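Local structure of 2L protein (Yaba-like disease virus, 3IT8) at residues H24-L29 / G176-D181; L77-K82 / P136-L141; T86-L91 / E111-P116; T182-K187 / H285-A290; L200-N205 / V212-I217. The protein is a glycoprotein with an MHC class I-like fold that probably acts by binding and blocking the tumour necrosis factor of its host. One frame throughout, in Å; residues are numbered along the deposited sequence.

Overall arrangement
From the N terminus, the chain first passes the tight turn at 24-29, which meets its partner only when 176-181 comes back after helix 148-174, so contact 1 closes a loop round most of the platform. Contact 2 (77-82 with 136-141) nests inside that loop and contact 3 (86-91 with 111-116) inside contact 2; the two touch through N81 and T88 at the end of the platform remote from contact 1, whose centre is about 36 Å from that of contact 2. Contact 4 begins where contact 1 stops, joining 182-187 to 285-290 across the Ig-like part. Contact 5 (200-205 with 212-217) nests inside it, and strands 185-189 and 198-207 are sheet neighbours.

Contact 1 (H24-L29 / G176-D181); sequences HYNDQL and GKIPKD
I178 pushes its side chain against Y25, N26 and Q28 of the hairpin turn. Its CD1 methyl comes up to the edge of the Y25 ring, near the ring plane, at 3.9 Å from CE2, and the same methyl lies 3.5 Å from N26 ND2. Both side chains cross that of I178 at about a right angle. The other branch works on Q28: I178 CG2 sits 3.7 Å from Q28 CG, and P179 meets the end of the Q28 chain tip to tip. In I178, CG1 lies between the backbone N and the carbonyl carbon (chi1 68°), and the same rotation sets CG2 anti to the carbonyl carbon, where it meets Q28.

Behind these contacts the turn is held by its own backbone. Y25 N bonds to Q28 O at 3.0 Å and Q28 N to Y25 O at 2.8 Å. N26 OD1 accepts from the backbone N of T2, while the D27 carboxylate takes the hydroxyls of Y208 and Y263. Y25 also packs on I167, Y170 and Q171 of helix 148-174.

The turn is a type II' turn, with N26 at phi 61° and psi -135°, and it closes the two-residue loop of the hairpin between strands 18-25 and 28-36. Resting on it is the linker that leads from the last platform helix of this MHC-like fold to the Ig-like domain.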
# COMPACT_ATOMS: atom_id res chain seq x y z
N HIS D 24 21.02 26.99 -23.00
CA HIS D 24 21.37 27.84 -21.86
C HIS D 24 20.92 27.29 -20.52
O HIS D 24 19.74 26.96 -20.32
CB HIS D 24 20.74 29.23 -22.02
CG HIS D 24 21.41 30.09 -23.03
ND1 HIS D 24 22.63 30.68 -22.82
CD2 HIS D 24 21.00 30.50 -24.26
CE1 HIS D 24 22.95 31.42 -23.86
NE2 HIS D 24 21.98 31.33 -24.75
N TYR D 25 21.87 27.16 -19.59
CA TYR D 25 21.56 26.72 -18.23
C TYR D 25 21.64 28.03 -17.44
O TYR D 25 22.72 28.61 -17.32
CB TYR D 25 22.61 25.75 -17.71
CG TYR D 25 22.35 25.38 -16.29
CD1 TYR D 25 21.24 24.60 -15.95
CD2 TYR D 25 23.16 25.85 -15.26
CE1 TYR D 25 20.95 24.31 -14.62
CE2 TYR D 25 22.87 25.57 -13.93
CZ TYR D 25 21.76 24.79 -13.62
OH TYR D 25 21.47 24.51 -12.31
N ASN D 26 20.51 28.51 -16.91
CA ASN D 26 20.50 29.80 -16.23
C ASN D 26 20.93 30.75 -17.33
O ASN D 26 20.44 30.64 -18.45
CB ASN D 26 21.50 29.86 -15.07
CG ASN D 26 21.03 29.09 -13.86
OD1 ASN D 26 19.88 28.67 -13.79
ND2 ASN D 26 21.92 28.90 -12.90
N ASP D 27 21.84 31.67 -17.03
CA ASP D 27 22.31 32.59 -18.07
C ASP D 27 23.62 32.11 -18.68
O ASP D 27 24.29 32.86 -19.37
CB ASP D 27 22.48 34.01 -17.51
CG ASP D 27 23.39 34.08 -16.29
OD1 ASP D 27 23.96 33.03 -15.88
OD2 ASP D 27 23.56 35.20 -15.74
N GLN D 28 23.97 30.84 -18.45
CA GLN D 28 25.21 30.27 -18.96
C GLN D 28 25.09 29.51 -20.29
O GLN D 28 24.40 28.49 -20.38
CB GLN D 28 25.81 29.29 -17.94
CG GLN D 28 26.00 29.86 -16.58
CD GLN D 28 26.94 31.04 -16.57
OE1 GLN D 28 26.50 32.19 -16.50
NE2 GLN D 28 28.24 30.76 -16.65
N LEU D 29 25.79 29.97 -21.32
CA LEU D 29 25.73 29.28 -22.59
C LEU D 29 26.39 27.91 -22.42
O LEU D 29 27.48 27.79 -21.89
CB LEU D 29 26.45 30.09 -23.67
CG LEU D 29 26.55 29.37 -25.01
CD1 LEU D 29 25.14 29.08 -25.54
CD2 LEU D 29 27.37 30.21 -25.99
N GLY D 176 30.12 24.06 -9.12
CA GLY D 176 31.20 24.99 -8.85
C GLY D 176 31.59 25.98 -9.94
O GLY D 176 32.14 27.03 -9.63
N LYS D 177 31.29 25.68 -11.20
CA LYS D 177 31.71 26.57 -12.27
C LYS D 177 30.85 27.76 -12.72
O LYS D 177 31.10 28.30 -13.80
CB LYS D 177 32.10 25.74 -13.49
CG LYS D 177 33.30 24.84 -13.25
CD LYS D 177 33.91 24.41 -14.56
CE LYS D 177 35.17 23.59 -14.36
NZ LYS D 177 35.78 23.23 -15.68
N ILE D 178 29.86 28.17 -11.94
CA ILE D 178 29.05 29.34 -12.34
C ILE D 178 28.76 30.25 -11.15
O ILE D 178 29.04 29.88 -10.02
CB ILE D 178 27.70 28.91 -13.00
CG1 ILE D 178 26.79 28.27 -11.96
CG2 ILE D 178 27.96 27.94 -14.15
CD1 ILE D 178 25.35 28.16 -12.42
N PRO D 179 28.19 31.44 -11.40
CA PRO D 179 27.88 32.37 -10.31
C PRO D 179 27.19 31.68 -9.15
O PRO D 179 26.30 30.85 -9.36
CB PRO D 179 26.97 33.40 -10.98
CG PRO D 179 27.52 33.47 -12.32
CD PRO D 179 27.75 32.00 -12.68
N LYS D 180 27.61 32.00 -7.93
CA LYS D 180 27.02 31.41 -6.73
C LYS D 180 25.62 31.99 -6.50
O LYS D 180 25.30 33.09 -6.96
CB LYS D 180 27.89 31.70 -5.52
CG LYS D 180 28.02 33.18 -5.23
CD LYS D 180 28.47 33.44 -3.81
CE LYS D 180 28.39 34.92 -3.47
NZ LYS D 180 28.72 35.16 -2.04
N ASP D 181 24.78 31.25 -5.79
CA ASP D 181 23.44 31.73 -5.49
C ASP D 181 23.54 33.01 -4.67
O ASP D 181 24.42 33.16 -3.82
CB ASP D 181 22.66 30.67 -4.71
CG ASP D 181 21.94 29.70 -5.62
OD1 ASP D 181 22.52 29.31 -6.65
OD2 ASP D 181 20.81 29.30 -5.29

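Contact 2 (L77-K82 / P136-L141); sequences LEEINK and PKVGML
E79 meets V138 through its aliphatic CB, while its one flat group, the carboxylate, is turned aside to K82. There OE1 accepts from K82 NZ at 3.0 Å through the syn lone pair, the side of the other oxygen, in a salt bridge within one helical turn. No aromatic ring takes part; the puckered pyrrolidine of P136 presents CG to I80.

The apolar contacts are few and compact. E79 CB lies 3.6 Å from V138 CG2, and I80 CG1 touches two partners at once: V138 CG2 and P136 CG, each at 4.0 Å. I80 crosses V138 at about a right angle and P136 at a slant. At chi1 -51° V138 has CG2 between the backbone N and the carbonyl carbon, and this is the methyl that meets E79 and I80. E79 bends at chi2 (-66°), carrying CD off the line of its first bonds.

In this MHC-like platform, helix 61-82 lies over the antiparallel sheet, and 136-141 belongs to the loop leading from strand 126-129 to the second long helix, 148-174. The contact joins the last turns of the first helix to that loop. On the sheet side I80 continues onto L91 and L117.

The loop carries its own bends. V138 N bonds to P136 O at 2.9 Å, closing an inverse gamma turn centred on K137, and L141 N bonds to V138 O at 2.9 Å. G139 has a positive phi, and the next backbone N, that of M140, donates to T76 OG1 of the helix.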
# COMPACT_ATOMS: atom_id res chain seq x y z
N LEU D 77 8.98 27.37 -42.22
CA LEU D 77 9.12 28.78 -42.52
C LEU D 77 8.72 29.06 -43.97
O LEU D 77 8.06 30.07 -44.24
CB LEU D 77 10.56 29.21 -42.26
CG LEU D 77 10.87 30.69 -42.49
CD1 LEU D 77 9.76 31.58 -41.90
CD2 LEU D 77 12.22 31.02 -41.86
N GLU D 78 9.10 28.19 -44.90
CA GLU D 78 8.75 28.36 -46.30
C GLU D 78 7.24 28.39 -46.49
O GLU D 78 6.72 29.27 -47.17
CB GLU D 78 9.38 27.24 -47.15
CG GLU D 78 10.90 27.35 -47.27
CD GLU D 78 11.50 26.26 -48.14
OE1 GLU D 78 11.02 26.07 -49.28
OE2 GLU D 78 12.46 25.59 -47.69
N GLU D 79 6.54 27.43 -45.89
CA GLU D 79 5.08 27.35 -45.99
C GLU D 79 4.45 28.61 -45.41
O GLU D 79 3.54 29.19 -45.99
CB GLU D 79 4.56 26.11 -45.26
CG GLU D 79 5.17 24.80 -45.71
CD GLU D 79 4.80 24.44 -47.14
OE1 GLU D 79 5.05 25.26 -48.05
OE2 GLU D 79 4.27 23.33 -47.35
N ILE D 80 4.96 29.03 -44.26
CA ILE D 80 4.45 30.22 -43.59
C ILE D 80 4.57 31.45 -44.47
O ILE D 80 3.71 32.33 -44.43
CB ILE D 80 5.19 30.47 -42.27
CG1 ILE D 80 4.71 29.48 -41.20
CG2 ILE D 80 4.94 31.87 -41.79
CD1 ILE D 80 5.41 29.64 -39.87
N ASN D 81 5.63 31.52 -45.26
CA ASN D 81 5.83 32.67 -46.12
C ASN D 81 5.00 32.70 -47.40
O ASN D 81 5.00 33.71 -48.10
CB ASN D 81 7.31 32.83 -46.47
CG ASN D 81 8.13 33.27 -45.29
OD1 ASN D 81 7.64 33.99 -44.43
ND2 ASN D 81 9.39 32.85 -45.25
N LYS D 82 4.32 31.61 -47.73
CA LYS D 82 3.50 31.59 -48.94
C LYS D 82 2.29 32.53 -48.83
O LYS D 82 2.00 33.28 -49.76
CB LYS D 82 3.08 30.17 -49.28
CG LYS D 82 4.23 29.34 -49.83
CD LYS D 82 3.81 27.94 -50.19
CE LYS D 82 4.98 27.17 -50.78
NZ LYS D 82 4.65 25.74 -51.02
N PRO D 136 -1.05 29.24 -38.76
CA PRO D 136 -1.17 28.43 -39.97
C PRO D 136 -0.81 26.96 -39.74
O PRO D 136 0.28 26.65 -39.26
CB PRO D 136 -0.22 29.12 -40.94
CG PRO D 136 0.86 29.63 -40.04
CD PRO D 136 0.07 30.19 -38.87
N LYS D 137 -1.73 26.06 -40.07
CA LYS D 137 -1.48 24.64 -39.89
C LYS D 137 -0.64 24.08 -41.03
O LYS D 137 -1.14 23.42 -41.94
CB LYS D 137 -2.80 23.88 -39.74
CG LYS D 137 -3.43 24.06 -38.36
CD LYS D 137 -4.74 23.30 -38.21
CE LYS D 137 -5.84 23.93 -39.05
NZ LYS D 137 -7.14 23.22 -38.91
N VAL D 138 0.66 24.35 -40.96
CA VAL D 138 1.63 23.92 -41.96
C VAL D 138 2.89 23.42 -41.27
O VAL D 138 3.07 23.62 -40.07
CB VAL D 138 2.01 25.08 -42.88
CG1 VAL D 138 0.76 25.74 -43.41
CG2 VAL D 138 2.86 26.09 -42.13
N GLY D 139 3.76 22.79 -42.04
CA GLY D 139 5.01 22.28 -41.50
C GLY D 139 4.89 21.46 -40.23
O GLY D 139 4.05 20.56 -40.10
N MET D 140 5.75 21.78 -39.27
CA MET D 140 5.80 21.10 -37.98
C MET D 140 4.60 21.43 -37.12
O MET D 140 4.49 20.94 -36.00
CB MET D 140 7.05 21.52 -37.23
CG MET D 140 6.97 22.96 -36.78
SD MET D 140 8.14 23.38 -35.48
CE MET D 140 9.19 24.52 -36.36
N LEU D 141 3.70 22.26 -37.63
CA LEU D 141 2.54 22.67 -36.85
C LEU D 141 1.24 21.88 -37.04
O LEU D 141 0.27 22.14 -36.34
CB LEU D 141 2.27 24.15 -37.08
CG LEU D 141 3.37 25.10 -36.58
CD1 LEU D 141 3.04 26.53 -36.97
CD2 LEU D 141 3.50 24.98 -35.07

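Contact 3 (T86-L91 / E111-P116); sequences TKTTSL and ETANGP
T88, L91, T112 and A113 join two pieces of chain at a surface end of the eight-stranded platform sheet, where strand 90-100 begins and its hairpin partner 103-112 stops. The sheet pairing is antiparallel: L91 and T112 form a non-hydrogen-bonded pair, with CA atoms 4.8 Å apart and side chains on the same face. Just past it, A113 N gives S90 O a weak bond of 3.4 Å, bent to 140°.

T112 to G115 is a type I turn, closed by G115 N to T112 O at 2.8 Å, which passes the chain on to strand 115-121. T88 presents both branches to this turn: with OG1 anti to the carbonyl carbon and CG2 anti to the backbone N (chi1 -55°), CG2 meets A113 CB and OG1 the end of N114. On the face of L91 and T112, L91 CD1 lies 3.5 Å from E111 O, and L91 reaches on to M73 and T76 of helix 61-82. T88 N probably bonds to N81 OD1 of that helix.

T88 OG1 donates to T86 O at 2.7 Å, nearly along the C=O axis (164°), while N114 ND2, 2.8 Å from the same OG1, is at too poor an angle to bond.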
# COMPACT_ATOMS: atom_id res chain seq x y z
N THR D 86 1.54 36.50 -43.68
CA THR D 86 2.23 35.87 -42.56
C THR D 86 3.74 36.00 -42.71
O THR D 86 4.48 35.98 -41.72
CB THR D 86 1.89 34.37 -42.46
OG1 THR D 86 0.48 34.18 -42.64
CG2 THR D 86 2.29 33.82 -41.10
N LYS D 87 4.20 36.13 -43.95
CA LYS D 87 5.62 36.26 -44.28
C LYS D 87 6.45 36.76 -43.09
O LYS D 87 6.18 37.82 -42.54
CB LYS D 87 5.80 37.20 -45.48
CG LYS D 87 7.24 37.35 -45.94
CD LYS D 87 7.32 38.08 -47.28
CE LYS D 87 6.64 37.28 -48.38
NZ LYS D 87 6.70 37.98 -49.69
N THR D 88 7.46 35.99 -42.71
CA THR D 88 8.31 36.34 -41.58
C THR D 88 9.77 36.15 -41.89
O THR D 88 10.14 35.35 -42.76
CB THR D 88 7.98 35.49 -40.35
OG1 THR D 88 6.58 35.60 -40.04
CG2 THR D 88 8.79 35.94 -39.16
N THR D 89 10.60 36.87 -41.15
CA THR D 89 12.05 36.81 -41.29
C THR D 89 12.62 35.51 -40.75
O THR D 89 13.50 34.89 -41.37
CB THR D 89 12.72 37.91 -40.50
OG1 THR D 89 12.08 39.15 -40.78
CG2 THR D 89 14.19 38.00 -40.85
N SER D 90 12.11 35.09 -39.59
CA SER D 90 12.58 33.87 -38.95
C SER D 90 11.53 33.13 -38.14
O SER D 90 10.43 33.62 -37.90
CB SER D 90 13.75 34.20 -38.03
OG SER D 90 13.32 35.07 -37.00
N LEU D 91 11.91 31.93 -37.70
CA LEU D 91 11.07 31.04 -36.91
C LEU D 91 11.91 30.47 -35.78
O LEU D 91 13.08 30.14 -35.96
CB LEU D 91 10.56 29.91 -37.80
CG LEU D 91 9.43 29.06 -37.22
CD1 LEU D 91 8.25 29.96 -36.90
CD2 LEU D 91 9.01 28.00 -38.23
N GLU D 111 7.63 30.62 -31.91
CA GLU D 111 7.39 32.04 -32.11
C GLU D 111 7.98 32.49 -33.45
O GLU D 111 8.85 31.83 -34.02
CB GLU D 111 7.94 32.89 -30.97
CG GLU D 111 9.38 32.68 -30.68
CD GLU D 111 9.87 33.57 -29.56
OE1 GLU D 111 9.11 33.75 -28.57
OE2 GLU D 111 11.01 34.07 -29.65
N THR D 112 7.47 33.61 -33.93
CA THR D 112 7.86 34.19 -35.21
C THR D 112 8.48 35.55 -34.94
O THR D 112 8.39 36.06 -33.83
CB THR D 112 6.60 34.32 -36.09
OG1 THR D 112 6.56 33.23 -37.02
CG2 THR D 112 6.54 35.63 -36.82
N ALA D 113 9.14 36.13 -35.94
CA ALA D 113 9.74 37.44 -35.74
C ALA D 113 8.62 38.44 -35.41
O ALA D 113 8.86 39.49 -34.81
CB ALA D 113 10.47 37.88 -37.01
N ASN D 114 7.38 38.08 -35.78
CA ASN D 114 6.21 38.92 -35.54
C ASN D 114 5.60 38.68 -34.16
O ASN D 114 4.72 39.43 -33.74
CB ASN D 114 5.15 38.66 -36.60
CG ASN D 114 5.69 38.82 -38.00
OD1 ASN D 114 6.33 39.83 -38.32
ND2 ASN D 114 5.44 37.82 -38.84
N GLY D 115 6.05 37.64 -33.47
CA GLY D 115 5.53 37.34 -32.15
C GLY D 115 5.12 35.90 -31.95
O GLY D 115 5.14 35.12 -32.89
N PRO D 116 4.73 35.51 -30.72
CA PRO D 116 4.32 34.14 -30.39
C PRO D 116 3.31 33.59 -31.38
O PRO D 116 2.39 34.29 -31.78
CB PRO D 116 3.74 34.27 -28.99
CG PRO D 116 3.28 35.69 -28.95
CD PRO D 116 4.42 36.41 -29.60

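Contact 4 (T182-K187 / H285-A290); sequences TTPTVK and HDTLEA
T183 and P184 pack on T287 and L288, and this is the close part of the contact. T183 splits its branches between the two: OG1 stands 3.3 Å from T287 CB, and CG2 stands 3.3 Å from L288 CD1. The same leucine methyl also lies 3.6 Å from P184 CD, with P184 and L288 reaching toward each other tip to tip. In L288, chi1 61° puts CG between the backbone N and the carbonyl carbon, and chi2 -70° then sets CD1. P184 and T287 slide past each other in opposite directions, and the backbones come to 5.4 Å between the CA atoms of T183 and T287.

H285 makes a looser flank. Its CD2 is 4.2 Å from P184 CD, and its NE2 is 3.9 Å from T182 O; both partners stand obliquely to the ring. The imidazole also meets the F207 ring, and ND1 has a weak hydrogen bond to D211 O. T183 itself is exposed, and the chain then continues into strand 185-189. At the far end, E289 comes within a long, weak ion-pair distance of a basic side chain on the chain of another protein.

The contact ties the start of the Ig-like domain to the loop between strands 279-284 and 291-293. No hydrogen bond crosses it, so the two segments are held to each other by van der Waals packing of methyls, the proline ring and threonine side chains, hydroxyl oxygens included, while H285 ND1 and the D286 carboxylate have partners in other parts of the chain.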
# COMPACT_ATOMS: atom_id res chain seq x y z
N THR D 182 22.64 33.94 -4.94
CA THR D 182 22.62 35.20 -4.21
C THR D 182 21.20 35.63 -3.86
O THR D 182 20.37 35.85 -4.74
CB THR D 182 23.31 36.30 -5.01
OG1 THR D 182 24.72 36.06 -4.99
CG2 THR D 182 23.00 37.69 -4.43
N THR D 183 20.94 35.75 -2.56
CA THR D 183 19.62 36.13 -2.08
C THR D 183 19.31 37.60 -2.29
O THR D 183 20.11 38.45 -1.97
CB THR D 183 19.46 35.81 -0.62
OG1 THR D 183 19.94 34.48 -0.39
CG2 THR D 183 18.00 35.90 -0.23
N PRO D 184 18.14 37.90 -2.82
CA PRO D 184 17.74 39.28 -3.07
C PRO D 184 17.18 40.01 -1.85
O PRO D 184 16.95 39.42 -0.80
CB PRO D 184 16.69 39.12 -4.15
CG PRO D 184 15.96 37.91 -3.66
CD PRO D 184 17.09 36.97 -3.28
N THR D 185 16.95 41.30 -2.05
CA THR D 185 16.38 42.19 -1.06
C THR D 185 15.04 42.58 -1.65
O THR D 185 14.98 42.95 -2.81
CB THR D 185 17.21 43.46 -0.92
OG1 THR D 185 18.45 43.14 -0.29
CG2 THR D 185 16.48 44.50 -0.11
N VAL D 186 13.98 42.49 -0.87
CA VAL D 186 12.67 42.84 -1.41
C VAL D 186 12.03 43.96 -0.63
O VAL D 186 12.24 44.10 0.58
CB VAL D 186 11.72 41.62 -1.40
CG1 VAL D 186 10.46 41.93 -2.20
CG2 VAL D 186 12.43 40.40 -1.96
N LYS D 187 11.27 44.77 -1.35
CA LYS D 187 10.55 45.90 -0.78
C LYS D 187 9.35 46.15 -1.67
O LYS D 187 9.48 46.15 -2.89
CB LYS D 187 11.45 47.14 -0.74
CG LYS D 187 12.64 46.98 0.19
CD LYS D 187 13.85 47.74 -0.31
CE LYS D 187 15.08 47.44 0.54
NZ LYS D 187 16.33 47.98 -0.06
N HIS D 285 11.95 32.35 -5.70
CA HIS D 285 13.34 32.33 -6.15
C HIS D 285 14.08 31.15 -5.51
O HIS D 285 13.63 30.62 -4.49
CB HIS D 285 14.01 33.64 -5.78
CG HIS D 285 15.42 33.73 -6.23
ND1 HIS D 285 15.77 34.04 -7.53
CD2 HIS D 285 16.58 33.52 -5.57
CE1 HIS D 285 17.09 34.01 -7.65
NE2 HIS D 285 17.60 33.69 -6.48
N ASP D 286 15.20 30.74 -6.09
CA ASP D 286 15.97 29.62 -5.55
C ASP D 286 16.33 29.83 -4.08
O ASP D 286 16.18 28.93 -3.26
CB ASP D 286 17.22 29.38 -6.39
CG ASP D 286 16.94 28.50 -7.60
OD1 ASP D 286 15.76 28.42 -8.01
OD2 ASP D 286 17.90 27.90 -8.14
N THR D 287 16.80 31.02 -3.75
CA THR D 287 17.11 31.35 -2.37
C THR D 287 15.71 31.70 -1.88
O THR D 287 14.93 32.24 -2.65
CB THR D 287 18.05 32.57 -2.29
OG1 THR D 287 17.41 33.73 -2.82
CG2 THR D 287 19.32 32.30 -3.11
N LEU D 288 15.37 31.40 -0.63
CA LEU D 288 14.00 31.66 -0.13
C LEU D 288 12.92 31.04 -1.01
O LEU D 288 12.26 31.74 -1.76
CB LEU D 288 13.72 33.18 0.05
CG LEU D 288 13.68 34.42 -0.89
CD1 LEU D 288 15.07 34.76 -1.34
CD2 LEU D 288 12.74 34.26 -2.07
N GLU D 289 12.73 29.72 -0.92
CA GLU D 289 11.73 29.00 -1.73
C GLU D 289 10.51 29.85 -2.14
O GLU D 289 10.09 29.84 -3.29
CB GLU D 289 11.27 27.74 -0.99
CG GLU D 289 12.37 26.70 -0.81
CD GLU D 289 11.85 25.40 -0.21
OE1 GLU D 289 11.29 25.43 0.91
OE2 GLU D 289 12.01 24.34 -0.85
N ALA D 290 9.95 30.59 -1.19
CA ALA D 290 8.81 31.45 -1.48
C ALA D 290 8.50 32.32 -0.27
O ALA D 290 7.99 31.83 0.73
CB ALA D 290 7.60 30.63 -1.86

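Contact 5 (L200-N205 / V212-I217); sequences LECTVN and VITKWI
At W216 the first torsion sets CG anti to the carbonyl carbon (chi1 -69°) and the second turns the indole (chi2 90°), while at C202 the first torsion directs SG anti to the backbone N (chi1 -165°). The six-membered half of the indole meets the opposite strand, with CZ2 at 3.3 Å from C202 CB and CZ3 at 3.8 Å from L200 CB, both oblique to the ring. C202 N lies in the indole plane at its edge, 3.8 Å from CZ2. The sulfur is farther off: SG stands 5.2 Å from the centroid of the six-membered ring, a sulfur-aromatic contact of oblique kind. T214, two residues earlier than W216 and on the same side of the strand, brings OG1 to 4.2 Å from C202 SG.

Packing of a tryptophan beside the intersheet disulfide is the classic core of an immunoglobulin domain, and C202 is indeed bonded to C281. The indole nitrogen is satisfied too, since NE1 donates to D267 OD2.

The strands run roughly antiparallel but belong to different sheets, their axes 9.8 Å apart at closest approach, so no backbone pairing joins them and the indole spans most of the gap. Strand 198-207 lies between 185-189 and 263-271 in one sheet, while 213-218 pairs with 279-284 in the other; W216 touches V188 and V269 of the first and P279 of the second.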
# COMPACT_ATOMS: atom_id res chain seq x y z
N LEU D 200 0.94 49.23 -6.71
CA LEU D 200 1.89 48.50 -5.89
C LEU D 200 3.10 48.10 -6.72
O LEU D 200 2.97 47.65 -7.86
CB LEU D 200 1.22 47.27 -5.28
CG LEU D 200 0.38 47.65 -4.06
CD1 LEU D 200 -0.49 46.49 -3.64
CD2 LEU D 200 1.31 48.07 -2.94
N GLU D 201 4.28 48.27 -6.14
CA GLU D 201 5.51 47.94 -6.82
C GLU D 201 6.39 47.05 -5.98
O GLU D 201 6.89 47.47 -4.93
CB GLU D 201 6.26 49.22 -7.16
CG GLU D 201 7.54 48.99 -7.91
CD GLU D 201 8.31 50.27 -8.11
OE1 GLU D 201 7.72 51.22 -8.68
OE2 GLU D 201 9.48 50.34 -7.70
N CYS D 202 6.58 45.82 -6.44
CA CYS D 202 7.42 44.84 -5.76
C CYS D 202 8.78 44.91 -6.42
O CYS D 202 8.88 44.71 -7.63
CB CYS D 202 6.82 43.45 -5.94
SG CYS D 202 7.47 42.16 -4.83
N THR D 203 9.83 45.21 -5.67
CA THR D 203 11.16 45.26 -6.27
C THR D 203 12.09 44.29 -5.57
O THR D 203 12.26 44.33 -4.34
CB THR D 203 11.77 46.66 -6.21
OG1 THR D 203 12.75 46.70 -5.18
CG2 THR D 203 10.70 47.71 -5.95
N VAL D 204 12.70 43.43 -6.37
CA VAL D 204 13.62 42.41 -5.88
C VAL D 204 15.03 42.82 -6.31
O VAL D 204 15.30 42.96 -7.49
CB VAL D 204 13.24 41.03 -6.46
CG1 VAL D 204 14.03 39.93 -5.75
CG2 VAL D 204 11.74 40.80 -6.30
N ASN D 205 15.91 43.01 -5.34
CA ASN D 205 17.26 43.47 -5.63
C ASN D 205 18.39 42.47 -5.57
O ASN D 205 18.60 41.77 -4.57
CB ASN D 205 17.60 44.64 -4.72
CG ASN D 205 16.73 45.83 -4.98
OD1 ASN D 205 16.63 46.29 -6.12
ND2 ASN D 205 16.07 46.33 -3.94
N VAL D 212 13.07 34.52 -11.74
CA VAL D 212 12.30 34.96 -10.59
C VAL D 212 10.87 35.06 -11.03
O VAL D 212 10.59 35.46 -12.15
CB VAL D 212 12.75 36.35 -10.08
CG1 VAL D 212 11.67 36.98 -9.24
CG2 VAL D 212 13.98 36.20 -9.23
N ILE D 213 9.97 34.67 -10.15
CA ILE D 213 8.56 34.76 -10.45
C ILE D 213 7.88 35.41 -9.28
O ILE D 213 8.25 35.19 -8.12
CB ILE D 213 7.94 33.39 -10.75
CG1 ILE D 213 8.53 32.86 -12.06
CG2 ILE D 213 6.44 33.53 -10.88
CD1 ILE D 213 8.01 31.50 -12.47
N THR D 214 6.88 36.20 -9.60
CA THR D 214 6.16 36.94 -8.60
C THR D 214 4.66 36.70 -8.69
O THR D 214 4.09 36.64 -9.79
CB THR D 214 6.47 38.43 -8.81
OG1 THR D 214 6.66 39.05 -7.55
CG2 THR D 214 5.36 39.14 -9.54
N LYS D 215 4.04 36.54 -7.53
CA LYS D 215 2.59 36.33 -7.43
C LYS D 215 1.95 37.35 -6.51
O LYS D 215 2.42 37.57 -5.39
CB LYS D 215 2.26 34.92 -6.91
CG LYS D 215 2.51 33.82 -7.89
CD LYS D 215 1.95 32.50 -7.42
CE LYS D 215 2.06 31.47 -8.54
NZ LYS D 215 1.24 30.25 -8.29
N TRP D 216 0.90 37.99 -6.99
CA TRP D 216 0.16 38.96 -6.19
C TRP D 216 -1.11 38.31 -5.66
O TRP D 216 -1.98 37.91 -6.42
CB TRP D 216 -0.19 40.20 -7.01
CG TRP D 216 1.00 41.01 -7.35
CD1 TRP D 216 1.78 40.89 -8.46
CD2 TRP D 216 1.60 42.04 -6.55
NE1 TRP D 216 2.83 41.77 -8.40
CE2 TRP D 216 2.75 42.49 -7.24
CE3 TRP D 216 1.28 42.62 -5.32
CZ2 TRP D 216 3.58 43.50 -6.73
CZ3 TRP D 216 2.11 43.62 -4.81
CH2 TRP D 216 3.25 44.05 -5.52
N ILE D 217 -1.19 38.20 -4.33
CA ILE D 217 -2.33 37.57 -3.68
C ILE D 217 -2.96 38.47 -2.63
O ILE D 217 -2.26 39.07 -1.81
CB ILE D 217 -1.90 36.27 -3.02
CG1 ILE D 217 -1.24 35.35 -4.06
CG2 ILE D 217 -3.09 35.59 -2.40
CD1 ILE D 217 -0.64 34.11 -3.48